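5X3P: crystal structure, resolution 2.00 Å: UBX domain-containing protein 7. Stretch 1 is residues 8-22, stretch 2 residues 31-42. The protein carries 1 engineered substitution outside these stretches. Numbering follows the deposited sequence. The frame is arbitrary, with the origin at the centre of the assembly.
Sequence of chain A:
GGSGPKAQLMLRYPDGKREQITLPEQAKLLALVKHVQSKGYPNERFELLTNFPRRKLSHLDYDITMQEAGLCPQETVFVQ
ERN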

ATOM      1  N   GLN A   8       0.771   9.705  -2.538  1.00 10.92           N
ATOM      2  CA  GLN A   8       2.197   9.640  -2.757  1.00 10.82           C
ATOM      3  C   GLN A   8       2.713   8.665  -1.737  1.00 11.03           C
ATOM      4  O   GLN A   8       2.667   8.926  -0.534  1.00 12.86           O
ATOM      5  N   LEU A   9       3.208   7.531  -2.216  1.00 11.02           N
ATOM      6  CA  LEU A   9       3.536   6.438  -1.322  1.00 11.27           C
ATOM      7  C   LEU A   9       5.034   6.234  -1.215  1.00 11.32           C
ATOM      8  O   LEU A   9       5.729   6.230  -2.232  1.00 12.77           O
HETATM    9  N   MSE A  10       5.518   6.075   0.018  1.00 12.99           N
HETATM   10  CA  MSE A  10       6.820   5.476   0.280  1.00 16.53           C
HETATM   11  C   MSE A  10       6.603   3.998   0.635  1.00 17.81           C
HETATM   12  O   MSE A  10       5.893   3.683   1.594  1.00 18.75           O
ATOM     13  N   LEU A  11       7.204   3.095  -0.143  1.00 12.06           N
ATOM     14  CA  LEU A  11       7.109   1.665   0.134  1.00 12.35           C
ATOM     15  C   LEU A  11       8.395   1.188   0.809  1.00 13.69           C
ATOM     16  O   LEU A  11       9.502   1.449   0.333  1.00 15.35           O
ATOM     17  N   ARG A  12       8.248   0.519   1.947  1.00 17.75           N
ATOM     18  CA  ARG A  12       9.401   0.071   2.719  1.00 17.48           C
ATOM     19  C   ARG A  12       9.385  -1.456   2.730  1.00 20.68           C
ATOM     20  O   ARG A  12       8.563  -2.061   3.421  1.00 17.41           O
ATOM     21  N   TYR A  13      10.257  -2.068   1.928  1.00 20.10           N
ATOM     22  CA  TYR A  13      10.298  -3.531   1.803  1.00 19.46           C
ATOM     23  C   TYR A  13      11.139  -4.129   2.918  1.00 19.28           C
ATOM     24  O   TYR A  13      12.042  -3.462   3.435  1.00 26.01           O
ATOM     25  N   PRO A  14      10.858  -5.387   3.321  1.00 26.65           N
ATOM     26  CA  PRO A  14      11.490  -5.794   4.580  1.00 25.54           C
ATOM     27  C   PRO A  14      12.986  -6.111   4.441  1.00 29.55           C
ATOM     28  O   PRO A  14      13.641  -6.309   5.463  1.00 32.54           O
ATOM     29  N   ASP A  15      13.510  -6.164   3.217  1.00 30.40           N
ATOM     30  CA  ASP A  15      14.952  -6.332   3.029  1.00 30.14           C
ATOM     31  C   ASP A  15      15.690  -4.989   3.177  1.00 30.85           C
ATOM     32  O   ASP A  15      16.929  -4.946   3.225  1.00 29.31           O
ATOM     33  N   GLY A  16      14.923  -3.899   3.278  1.00 25.43           N
ATOM     34  CA  GLY A  16      15.483  -2.563   3.446  1.00 22.32           C
ATOM     35  C   GLY A  16      15.438  -1.725   2.182  1.00 18.11           C
ATOM     36  O   GLY A  16      15.836  -0.553   2.179  1.00 23.34           O
ATOM     37  N   LYS A  17      14.963  -2.325   1.093  1.00 17.18           N
ATOM     38  CA  LYS A  17      14.737  -1.587  -0.147  1.00 25.16           C
ATOM     39  C   LYS A  17      13.588  -0.581   0.007  1.00 20.96           C
ATOM     40  O   LYS A  17      12.619  -0.817   0.736  1.00 22.78           O
ATOM     41  N   ARG A  18      13.710   0.549  -0.677  1.00 17.11           N
ATOM     42  CA  ARG A  18      12.680   1.587  -0.627  1.00 19.60           C
ATOM     43  C   ARG A  18      12.292   1.966  -2.041  1.00 22.42           C
ATOM     44  O   ARG A  18      13.141   1.979  -2.938  1.00 17.52           O
ATOM     45  N   GLU A  19      11.018   2.309  -2.235  1.00 16.90           N
ATOM     46  CA  GLU A  19      10.535   2.674  -3.552  1.00 16.16           C
ATOM     47  C   GLU A  19       9.467   3.740  -3.395  1.00 18.45           C
ATOM     48  O   GLU A  19       8.623   3.642  -2.491  1.00 14.87           O
ATOM     49  N   GLN A  20       9.483   4.756  -4.256  1.00 13.05           N
ATOM     50  CA  GLN A  20       8.424   5.764  -4.181  1.00 13.89           C
ATOM     51  C   GLN A  20       7.573   5.734  -5.431  1.00 17.33           C
ATOM     52  O   GLN A  20       8.095   5.733  -6.551  1.00 19.23           O
ATOM     53  N   ILE A  21       6.258   5.675  -5.237  1.00 11.64           N
ATOM     54  CA  ILE A  21       5.330   5.685  -6.363  1.00 12.33           C
ATOM     55  C   ILE A  21       4.190   6.637  -6.054  1.00 14.00           C
ATOM     56  O   ILE A  21       3.946   6.937  -4.884  1.00 13.54           O
ATOM     57  N   THR A  22       3.484   7.108  -7.088  1.00 10.63           N
ATOM     58  CA  THR A  22       2.288   7.915  -6.864  1.00 13.70           C
ATOM     59  C   THR A  22       1.091   7.259  -7.531  1.00 10.63           C
ATOM     60  O   THR A  22       1.164   6.895  -8.699  1.00 13.12           O
ATOM     61  N   ALA A  31      -4.420  -1.931  -6.940  1.00 16.83           N
ATOM     62  CA  ALA A  31      -3.297  -1.447  -7.737  1.00 15.50           C
ATOM     63  C   ALA A  31      -1.996  -1.470  -6.932  1.00 20.93           C
ATOM     64  O   ALA A  31      -0.932  -1.866  -7.438  1.00 18.57           O
ATOM     65  N   LEU A  32      -2.089  -1.036  -5.679  1.00 17.09           N
ATOM     66  CA  LEU A  32      -0.937  -1.045  -4.777  1.00 17.48           C
ATOM     67  C   LEU A  32      -0.530  -2.477  -4.419  1.00 16.51           C
ATOM     68  O   LEU A  32       0.669  -2.800  -4.406  1.00 17.41           O
ATOM     69  N   VAL A  33      -1.523  -3.322  -4.118  1.00 13.53           N
ATOM     70  CA  VAL A  33      -1.272  -4.734  -3.813  1.00 14.97           C
ATOM     71  C   VAL A  33      -0.573  -5.417  -4.978  1.00 18.34           C
ATOM     72  O   VAL A  33       0.393  -6.151  -4.777  1.00 22.70           O
ATOM     73  N   LYS A  34      -1.063  -5.166  -6.193  1.00 13.64           N
ATOM     74  CA  LYS A  34      -0.476  -5.767  -7.389  1.00 21.61           C
ATOM     75  C   LYS A  34       0.916  -5.215  -7.680  1.00 22.12           C
ATOM     76  O   LYS A  34       1.793  -5.941  -8.132  1.00 22.33           O
ATOM     77  N   HIS A  35       1.128  -3.929  -7.419  1.00 25.65           N
ATOM     78  CA  HIS A  35       2.460  -3.371  -7.602  1.00 19.13           C
ATOM     79  C   HIS A  35       3.476  -4.048  -6.697  1.00 19.77           C
ATOM     80  O   HIS A  35       4.583  -4.383  -7.126  1.00 19.98           O
ATOM     81  N   VAL A  36       3.112  -4.242  -5.431  1.00 18.71           N
ATOM     82  CA  VAL A  36       4.021  -4.888  -4.488  1.00 17.69           C
ATOM     83  C   VAL A  36       4.256  -6.358  -4.862  1.00 18.32           C
ATOM     84  O   VAL A  36       5.355  -6.890  -4.693  1.00 20.93           O
ATOM     85  N   GLN A  37       3.211  -6.997  -5.382  1.00 16.76           N
ATOM     86  CA  GLN A  37       3.292  -8.368  -5.881  1.00 26.61           C
ATOM     87  C   GLN A  37       4.293  -8.486  -7.035  1.00 28.48           C
ATOM     88  O   GLN A  37       5.102  -9.417  -7.085  1.00 27.22           O
ATOM     89  N   SER A  38       4.252  -7.534  -7.960  1.00 31.10           N
ATOM     90  CA  SER A  38       5.185  -7.554  -9.086  1.00 35.28           C
ATOM     91  C   SER A  38       6.627  -7.330  -8.626  1.00 37.85           C
ATOM     92  O   SER A  38       7.566  -7.655  -9.350  1.00 39.05           O
ATOM     93  N   LYS A  39       6.804  -6.776  -7.425  1.00 30.91           N
ATOM     94  CA  LYS A  39       8.145  -6.535  -6.884  1.00 28.53           C
ATOM     95  C   LYS A  39       8.631  -7.732  -6.078  1.00 31.86           C
ATOM     96  O   LYS A  39       9.662  -7.657  -5.396  1.00 30.45           O
ATOM     97  N   GLY A  40       7.877  -8.825  -6.148  1.00 31.21           N
ATOM     98  CA  GLY A  40       8.284 -10.070  -5.524  1.00 30.33           C
ATOM     99  C   GLY A  40       7.665 -10.334  -4.164  1.00 32.96           C
ATOM    100  O   GLY A  40       8.140 -11.194  -3.432  1.00 36.45           O
ATOM    101  N   TYR A  41       6.602  -9.611  -3.821  1.00 23.27           N
ATOM    102  CA  TYR A  41       5.946  -9.815  -2.535  1.00 21.99           C
ATOM    103  C   TYR A  41       4.463 -10.169  -2.695  1.00 20.81           C
ATOM    104  O   TYR A  41       3.586  -9.304  -2.607  1.00 19.04           O
ATOM    105  N   PRO A  42       4.184 -11.457  -2.934  1.00 21.79           N
ATOM    106  CA  PRO A  42       2.815 -11.888  -3.226  1.00 25.06           C
ATOM    107  C   PRO A  42       1.896 -11.713  -2.026  1.00 24.59           C
ATOM    108  O   PRO A  42       2.314 -11.980  -0.888  1.00 20.40           O
TER

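The most unusual feature of this contact is a carboxylate, E19, shared between a helix imidazole and a tyrosine hydroxyl beside apolar packing. The side chain of E19 reaches across to the helix, where H35 NE2 donates a hydrogen bond to E19 OE2 at 2.6 Å with an N-H...acceptor angle of 134°. Within stretch 1, Y13 OH donates to E19 OE1 at 2.5 Å, so the one carboxylate receives both the phenol of Y13, at the start of the turn, and a helix imidazole. The rotamers fit this role: E19 is extended (chi1 179°, t; chi2 -174°, t), H35 is t (177°), and Y13 is m (-63°). E19 OE2 lies at the edge of the imidazole, near its plane, although the 134° angle shows that the bond is bent.

K39, with chi1 and chi2 both m, extends this cluster. Its CG lies 3.3 Å from Y13 OH. Its NZ remains 4.1 Å from E19 OE2, beyond a salt bridge, but water 2 joins the two charges: it accepts from K39 NZ at 2.7 Å and donates to E19 OE2 at 3.2 Å.

Strand alternation sets which side chains face the helix. L9 and L11 in one strand, and E19 and I21 in its hydrogen-bonded partner, point toward the helix, whereas Q20 points away. L9 and L11 are both mt, and I21 is pt. L32 leaves its helix sideways, yet its tp conformation brings its end nearer the sheet: L32 CD1 is 3.6 Å from L9 CD1, 3.9 Å from L11 CD2 and 4.1 Å from I21 CD1. One methyl thus meets three residues from two strands. L11 CD1 then packs 3.7 Å from H35 CD2, at the ring edge, and 4.3 Å from V36 CG2. I21 CG2 adds a contact of 3.8 Å to H35 NE2. V36 is t (170°), and its CG1 sits at the edge of the Y13 ring, 4.1 Å from Y13 CE1.

Beyond the helix, Y41 (m, -60°) packs against Y13 and P14 of the turn. The rings of Y13 and Y41 have planes at 23° and centroids 5.0 Å apart, but are slid so far that they barely overlap; the closest approach is Y13 CD1 to Y41 CE2, 3.3 Å. P14 CD lies 3.5 Å from Y41 CE1. Water 1 links the tip of Y41 to D15 (chi1 57°, p), donating to D15 OD2 at 2.5 Å and lying 2.5 Å from Y41 OH. Within stretch 1, K17 N, just past the turn, donates to D15 OD1 at 3.1 Å.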

ATOM      1  CB  GLN A   8       2.827  11.013  -2.545  1.00 10.78           C
ATOM      2  CG  GLN A   8       2.537  12.009  -3.667  1.00 10.62           C
ATOM      3  CD  GLN A   8       2.914  13.413  -3.281  1.00 12.16           C
ATOM      4  OE1 GLN A   8       2.731  13.829  -2.118  1.00 10.80           O
ATOM      5  NE2 GLN A   8       3.477  14.164  -4.241  1.00 10.52           N
ATOM      6  CB  LEU A   9       2.883   5.143  -1.832  1.00 12.01           C
ATOM      7  CG  LEU A   9       1.356   5.148  -1.986  1.00 14.52           C
ATOM      8  CD1 LEU A   9       0.851   3.795  -2.464  1.00 13.29           C
ATOM      9  CD2 LEU A   9       0.712   5.486  -0.660  1.00 14.47           C
HETATM   10  CB  MSE A  10       7.528   6.179   1.443  1.00 12.05           C
HETATM   11  CG  MSE A  10       8.709   5.352   2.024  1.00 19.99           C
HETATM   12 SE   MSE A  10      10.205   5.239   0.757  0.74 23.69          SE
HETATM   13  CE  MSE A  10      10.819   7.041   1.052  1.00 12.15           C
ATOM     14  CB  LEU A  11       6.861   0.878  -1.149  1.00 18.31           C
ATOM     15  CG  LEU A  11       5.722   1.389  -2.020  1.00 18.29           C
ATOM     16  CD1 LEU A  11       5.624   0.524  -3.272  1.00 20.07           C
ATOM     17  CD2 LEU A  11       4.404   1.374  -1.245  1.00 23.98           C
ATOM     18  CB  ARG A  12       9.317   0.616   4.142  1.00 15.26           C
ATOM     19  CG  ARG A  12       9.284   2.138   4.239  1.00 19.91           C
ATOM     20  CD  ARG A  12      10.687   2.728   4.164  1.00 27.87           C
ATOM     21  NE  ARG A  12      11.538   2.172   5.212  1.00 37.93           N
ATOM     22  CZ  ARG A  12      11.553   2.606   6.469  1.00 42.93           C
ATOM     23  NH1 ARG A  12      10.764   3.608   6.839  1.00 41.82           N
ATOM     24  NH2 ARG A  12      12.358   2.036   7.359  1.00 47.60           N
ATOM     25  CB  TYR A  13      10.820  -3.928   0.417  1.00 24.11           C
ATOM     26  CG  TYR A  13       9.936  -3.476  -0.739  1.00 21.01           C
ATOM     27  CD1 TYR A  13       8.804  -4.198  -1.105  1.00 22.77           C
ATOM     28  CD2 TYR A  13      10.247  -2.338  -1.477  1.00 19.77           C
ATOM     29  CE1 TYR A  13       7.999  -3.790  -2.179  1.00 21.86           C
ATOM     30  CE2 TYR A  13       9.456  -1.923  -2.544  1.00 20.65           C
ATOM     31  CZ  TYR A  13       8.336  -2.650  -2.887  1.00 23.10           C
ATOM     32  OH  TYR A  13       7.559  -2.224  -3.943  1.00 24.66           O
ATOM     33  CB  PRO A  14      10.707  -7.049   4.972  1.00 22.17           C
ATOM     34  CG  PRO A  14      10.349  -7.671   3.660  1.00 24.62           C
ATOM     35  CD  PRO A  14      10.107  -6.497   2.699  1.00 23.46           C
ATOM     36  CB  ASP A  15      15.267  -7.002   1.682  1.00 34.54           C
ATOM     37  CG  ASP A  15      14.702  -6.239   0.489  1.00 39.48           C
ATOM     38  OD1 ASP A  15      13.940  -5.270   0.691  1.00 38.76           O
ATOM     39  OD2 ASP A  15      15.024  -6.614  -0.661  1.00 42.51           O
ATOM     40  CB  LYS A  17      14.465  -2.544  -1.319  1.00 37.02           C
ATOM     41  CG  LYS A  17      15.709  -3.321  -1.778  1.00 46.32           C
ATOM     42  CD  LYS A  17      15.414  -4.376  -2.858  1.00 50.59           C
ATOM     43  CE  LYS A  17      14.955  -3.774  -4.176  1.00 51.88           C
ATOM     44  NZ  LYS A  17      15.398  -4.598  -5.353  1.00 54.21           N
ATOM     45  CB  ARG A  18      13.210   2.822   0.109  1.00 19.52           C
ATOM     46  CG  ARG A  18      13.685   2.524   1.522  1.00 23.34           C
ATOM     47  CD  ARG A  18      14.136   3.780   2.232  1.00 32.20           C
ATOM     48  NE  ARG A  18      14.242   3.576   3.677  1.00 39.16           N
ATOM     49  CZ  ARG A  18      15.350   3.766   4.388  1.00 48.42           C
ATOM     50  NH1 ARG A  18      16.462   4.178   3.795  1.00 54.31           N
ATOM     51  NH2 ARG A  18      15.345   3.550   5.699  1.00 50.26           N
ATOM     52  CB  GLU A  19       9.929   1.446  -4.237  1.00 20.37           C
ATOM     53  CG  GLU A  19       9.370   1.748  -5.615  1.00 26.98           C
ATOM     54  CD  GLU A  19       8.641   0.564  -6.215  1.00 30.51           C
ATOM     55  OE1 GLU A  19       8.484  -0.469  -5.517  1.00 31.48           O
ATOM     56  OE2 GLU A  19       8.220   0.674  -7.388  1.00 31.79           O
ATOM     57  CB  GLN A  20       9.008   7.162  -3.949  1.00 13.82           C
ATOM     58  CG  GLN A  20       9.434   7.403  -2.507  1.00 14.99           C
ATOM     59  CD  GLN A  20      10.378   8.564  -2.379  1.00 17.98           C
ATOM     60  OE1 GLN A  20      11.588   8.415  -2.578  1.00 16.09           O
ATOM     61  NE2 GLN A  20       9.836   9.741  -2.033  1.00 16.93           N
ATOM     62  CB  ILE A  21       4.742   4.289  -6.631  1.00 14.55           C
ATOM     63  CG1 ILE A  21       3.852   3.841  -5.458  1.00 20.95           C
ATOM     64  CG2 ILE A  21       5.845   3.283  -6.922  1.00 18.92           C
ATOM     65  CD1 ILE A  21       3.109   2.514  -5.695  1.00 23.81           C
ATOM     66  CB  THR A  22       2.461   9.323  -7.460  1.00 18.82           C
ATOM     67  OG1 THR A  22       3.438  10.030  -6.700  1.00 17.36           O
ATOM     68  CG2 THR A  22       1.140  10.104  -7.444  1.00 19.16           C
ATOM     69  CB  ALA A  31      -3.588  -0.043  -8.260  1.00 18.72           C
ATOM     70  CB  LEU A  32      -1.273  -0.274  -3.498  1.00 13.41           C
ATOM     71  CG  LEU A  32      -0.214  -0.294  -2.402  1.00 16.84           C
ATOM     72  CD1 LEU A  32       1.119   0.208  -2.985  1.00 12.54           C
ATOM     73  CD2 LEU A  32      -0.709   0.579  -1.215  1.00 12.18           C
ATOM     74  CB  VAL A  33      -2.581  -5.487  -3.470  1.00 15.28           C
ATOM     75  CG1 VAL A  33      -2.341  -7.001  -3.347  1.00 17.48           C
ATOM     76  CG2 VAL A  33      -3.161  -4.950  -2.160  1.00 17.13           C
ATOM     77  CB  LYS A  34      -1.392  -5.582  -8.614  1.00 21.58           C
ATOM     78  CG  LYS A  34      -2.568  -6.577  -8.699  1.00 27.90           C
ATOM     79  CD  LYS A  34      -3.506  -6.289  -9.908  1.00 49.10           C
ATOM     80  CE  LYS A  34      -2.782  -6.337 -11.269  1.00 50.57           C
ATOM     81  NZ  LYS A  34      -2.254  -5.009 -11.728  1.00 48.18           N
ATOM     82  CB  HIS A  35       2.497  -1.869  -7.354  1.00 19.30           C
ATOM     83  CG  HIS A  35       3.871  -1.296  -7.478  1.00 18.36           C
ATOM     84  ND1 HIS A  35       4.476  -1.084  -8.697  1.00 18.06           N
ATOM     85  CD2 HIS A  35       4.785  -0.952  -6.538  1.00 20.69           C
ATOM     86  CE1 HIS A  35       5.690  -0.599  -8.506  1.00 21.69           C
ATOM     87  NE2 HIS A  35       5.903  -0.505  -7.202  1.00 17.35           N
ATOM     88  CB  VAL A  36       3.507  -4.734  -3.032  1.00 19.76           C
ATOM     89  CG1 VAL A  36       4.306  -5.596  -2.079  1.00 15.31           C
ATOM     90  CG2 VAL A  36       3.581  -3.259  -2.612  1.00 13.86           C
ATOM     91  CB  GLN A  37       1.905  -8.813  -6.339  1.00 29.47           C
ATOM     92  CG  GLN A  37       1.715 -10.304  -6.452  1.00 34.18           C
ATOM     93  CD  GLN A  37       0.262 -10.682  -6.213  1.00 36.88           C
ATOM     94  OE1 GLN A  37      -0.104 -11.170  -5.127  1.00 31.81           O
ATOM     95  NE2 GLN A  37      -0.586 -10.430  -7.220  1.00 33.52           N
ATOM     96  CB  SER A  38       4.813  -6.498 -10.127  1.00 34.62           C
ATOM     97  OG  SER A  38       5.421  -5.261  -9.797  1.00 36.22           O
ATOM     98  CB  LYS A  39       8.184  -5.276  -6.006  1.00 28.00           C
ATOM     99  CG  LYS A  39       7.957  -3.964  -6.759  1.00 30.18           C
ATOM    100  CD  LYS A  39       9.040  -3.712  -7.803  1.00 35.47           C
ATOM    101  CE  LYS A  39       8.773  -2.413  -8.548  1.00 41.35           C
ATOM    102  NZ  LYS A  39       9.572  -2.321  -9.801  1.00 48.10           N
ATOM    103  CB  TYR A  41       6.146  -8.582  -1.645  1.00 22.13           C
ATOM    104  CG  TYR A  41       7.603  -8.299  -1.380  1.00 20.82           C
ATOM    105  CD1 TYR A  41       8.245  -8.871  -0.301  1.00 21.14           C
ATOM    106  CD2 TYR A  41       8.338  -7.474  -2.221  1.00 20.78           C
ATOM    107  CE1 TYR A  41       9.580  -8.633  -0.051  1.00 23.59           C
ATOM    108  CE2 TYR A  41       9.679  -7.228  -1.990  1.00 22.02           C
ATOM    109  CZ  TYR A  41      10.294  -7.810  -0.894  1.00 23.06           C
ATOM    110  OH  TYR A  41      11.620  -7.581  -0.631  1.00 21.38           O
ATOM    111  CB  PRO A  42       2.972 -13.381  -3.571  1.00 28.47           C
ATOM    112  CG  PRO A  42       4.292 -13.781  -3.030  1.00 28.82           C
ATOM    113  CD  PRO A  42       5.159 -12.553  -3.045  1.00 23.72           C
TER
HETATM  114  O   HOH W   1      12.997  -6.090  -2.113  1.00 39.17           O
HETATM  115  O   HOH W   2       8.996   0.250 -10.431  1.00 39.69           O